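Local coordinates for protein putative (Helicobacter pylori, PDB 4O8S) that probably transfers nucleotidyl groups, as a member of the nucleotidyltransferase superfamily related to AbiEii toxins of type IV toxin-antitoxin systems, at residues A[28-33]-A[41-46]. Residues are numbered along the deposited sequence; the frame is centred on the assembly and turned at random.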
loop_
_atom_site.group_PDB
_atom_site.type_symbol
_atom_site.label_atom_id
_atom_site.label_comp_id
_atom_site.label_asym_id
_atom_site.label_seq_id
_atom_site.Cartn_x
_atom_site.Cartn_y
_atom_site.Cartn_z
ATOM N N LYS A 28 0.257 -6.302 1.589
ATOM C CA LYS A 28 -0.180 -5.579 0.416
ATOM C C LYS A 28 -0.382 -4.108 0.752
ATOM O O LYS A 28 0.020 -3.639 1.816
ATOM C CB LYS A 28 -1.485 -6.170 -0.130
ATOM C CG LYS A 28 -2.616 -6.153 0.904
ATOM C CD LYS A 28 -3.926 -6.689 0.313
ATOM C CE LYS A 28 -5.021 -6.698 1.400
ATOM N NZ LYS A 28 -6.310 -7.207 0.861
ATOM N N GLY A 29 -0.982 -3.392 -0.187
ATOM C CA GLY A 29 -1.349 -2.006 -0.001
ATOM C C GLY A 29 -0.227 -1.054 0.327
ATOM O O GLY A 29 0.934 -1.222 -0.115
ATOM N N GLU A 30 -0.569 -0.056 1.134
ATOM C CA GLU A 30 0.300 1.092 1.335
ATOM C C GLU A 30 1.584 0.757 2.044
ATOM O O GLU A 30 2.660 1.243 1.678
ATOM C CB GLU A 30 -0.476 2.186 2.069
ATOM C CG GLU A 30 -1.564 2.719 1.151
ATOM C CD GLU A 30 -2.624 3.531 1.863
ATOM O OE1 GLU A 30 -2.397 3.950 3.027
ATOM O OE2 GLU A 30 -3.680 3.769 1.230
ATOM N N THR A 31 1.491 -0.072 3.069
ATOM C CA THR A 31 2.684 -0.377 3.836
ATOM C C THR A 31 3.577 -1.365 3.078
ATOM O O THR A 31 4.774 -1.451 3.354
ATOM C CB THR A 31 2.326 -0.793 5.282
ATOM O OG1 THR A 31 1.612 0.304 5.902
ATOM C CG2 THR A 31 3.579 -1.117 6.123
ATOM N N ALA A 32 3.018 -2.068 2.093
ATOM C CA ALA A 32 3.857 -2.881 1.196
ATOM C C ALA A 32 4.721 -1.948 0.357
ATOM O O ALA A 32 5.935 -2.148 0.214
ATOM C CB ALA A 32 3.002 -3.737 0.289
ATOM N N LEU A 33 4.105 -0.897 -0.167
ATOM C CA LEU A 33 4.872 0.126 -0.885
ATOM C C LEU A 33 5.968 0.750 -0.006
ATOM O O LEU A 33 7.111 0.951 -0.456
ATOM C CB LEU A 33 3.942 1.201 -1.432
ATOM C CG LEU A 33 3.001 0.746 -2.545
ATOM C CD1 LEU A 33 2.055 1.874 -2.919
ATOM C CD2 LEU A 33 3.789 0.287 -3.782
ATOM N N ARG A 41 6.492 8.424 1.630
ATOM C CA ARG A 41 5.673 8.990 2.703
ATOM C C ARG A 41 5.564 7.847 3.690
ATOM O O ARG A 41 5.775 6.686 3.318
ATOM C CB ARG A 41 4.289 9.397 2.190
ATOM C CG ARG A 41 3.407 8.218 1.748
ATOM C CD ARG A 41 1.965 8.673 1.496
ATOM N NE ARG A 41 1.084 7.572 1.102
ATOM C CZ ARG A 41 0.516 6.740 1.974
ATOM N NH1 ARG A 41 0.747 6.899 3.271
ATOM N NH2 ARG A 41 -0.281 5.751 1.557
ATOM N N PHE A 42 5.274 8.158 4.943
ATOM C CA PHE A 42 5.104 7.131 5.960
ATOM C C PHE A 42 3.775 6.406 5.775
ATOM O O PHE A 42 2.855 6.931 5.123
ATOM C CB PHE A 42 5.153 7.771 7.352
ATOM C CG PHE A 42 5.444 6.798 8.461
ATOM C CD1 PHE A 42 6.532 5.933 8.378
ATOM C CD2 PHE A 42 4.639 6.761 9.602
ATOM C CE1 PHE A 42 6.808 5.030 9.412
ATOM C CE2 PHE A 42 4.913 5.867 10.637
ATOM C CZ PHE A 42 5.999 5.001 10.538
ATOM N N SER A 43 3.682 5.204 6.342
ATOM C CA SER A 43 2.468 4.377 6.299
ATOM C C SER A 43 2.365 3.649 7.638
ATOM O O SER A 43 3.371 3.154 8.138
ATOM C CB SER A 43 2.583 3.345 5.178
ATOM O OG SER A 43 1.321 2.771 4.844
ATOM N N GLU A 44 1.165 3.544 8.210
ATOM C CA GLU A 44 1.056 3.071 9.591
ATOM C C GLU A 44 0.246 1.784 9.806
ATOM O O GLU A 44 0.321 1.209 10.886
ATOM C CB GLU A 44 0.454 4.164 10.503
ATOM C CG GLU A 44 0.841 5.589 10.158
ATOM C CD GLU A 44 -0.067 6.619 10.843
ATOM O OE1 GLU A 44 -1.273 6.689 10.493
ATOM O OE2 GLU A 44 0.426 7.350 11.731
ATOM N N ASP A 45 -0.552 1.358 8.830
ATOM C CA ASP A 45 -1.378 0.155 9.002
ATOM C C ASP A 45 -0.746 -1.067 8.314
ATOM O O ASP A 45 -0.017 -0.913 7.333
ATOM C CB ASP A 45 -2.785 0.390 8.431
ATOM C CG ASP A 45 -3.505 1.558 9.101
ATOM O OD1 ASP A 45 -3.217 1.830 10.298
ATOM O OD2 ASP A 45 -4.362 2.199 8.435
ATOM N N LEU A 46 -1.024 -2.276 8.808
ATOM C CA LEU A 46 -0.561 -3.471 8.112
ATOM C C LEU A 46 -1.756 -4.192 7.493
ATOM O O LEU A 46 -2.765 -4.457 8.184
ATOM C CB LEU A 46 0.198 -4.409 9.051
ATOM C CG LEU A 46 1.572 -3.996 9.583
ATOM C CD1 LEU A 46 2.062 -5.042 10.558
ATOM C CD2 LEU A 46 2.569 -3.846 8.440
HETATM O O HOH W 1 -1.274 -0.598 4.225
#
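The helix start of the nucleotidyltransferase core, Glu-30 and Thr-31 of helix 29-36, meets Ser-43, Asp-45 and Arg-41 of the loop entering strand 46-50. Gly-29 and Glu-30 stand where the superfamily has its Gly-Ser signature, and Asp-45 to Asp-47, at the loop end and strand, are consistent with its Asp-x-Asp motif. OG1 beside the backbone N (chi1 -59°) and CG2 anti to it send the Thr-31 hydroxyl to Asp-45 O and the methyl to Leu-46. OG1 donates an unusually short bond to Asp-45 O (2.5 Å); Ser-43 OG lies 2.7 Å from Thr-31 OG1 and may give its proton there. Water 1 accepts from Thr-31 N at 3.0 Å and gives a weak bond to Asp-45 O. Thr-31 CG2 packs on Leu-46 CD2 at 3.7 Å. Arg-41, extended from CG to NE, brings NH2 within 3.1 Å of Glu-30 OE1 in a single-bonded, not two-pronged, salt bridge: OE1 lies 12° out of the guanidinium plane, whereas NH2 comes from above the carboxylate, 68° out of its plane. Asp-152 of helix 147-159 takes Arg-41 NE and Lys-133 of helix 126-139 takes Glu-30 OE2, while helix 4-19 packs on Thr-31 and Leu-46, and Leu-46 pairs through its backbone with strand 98-106.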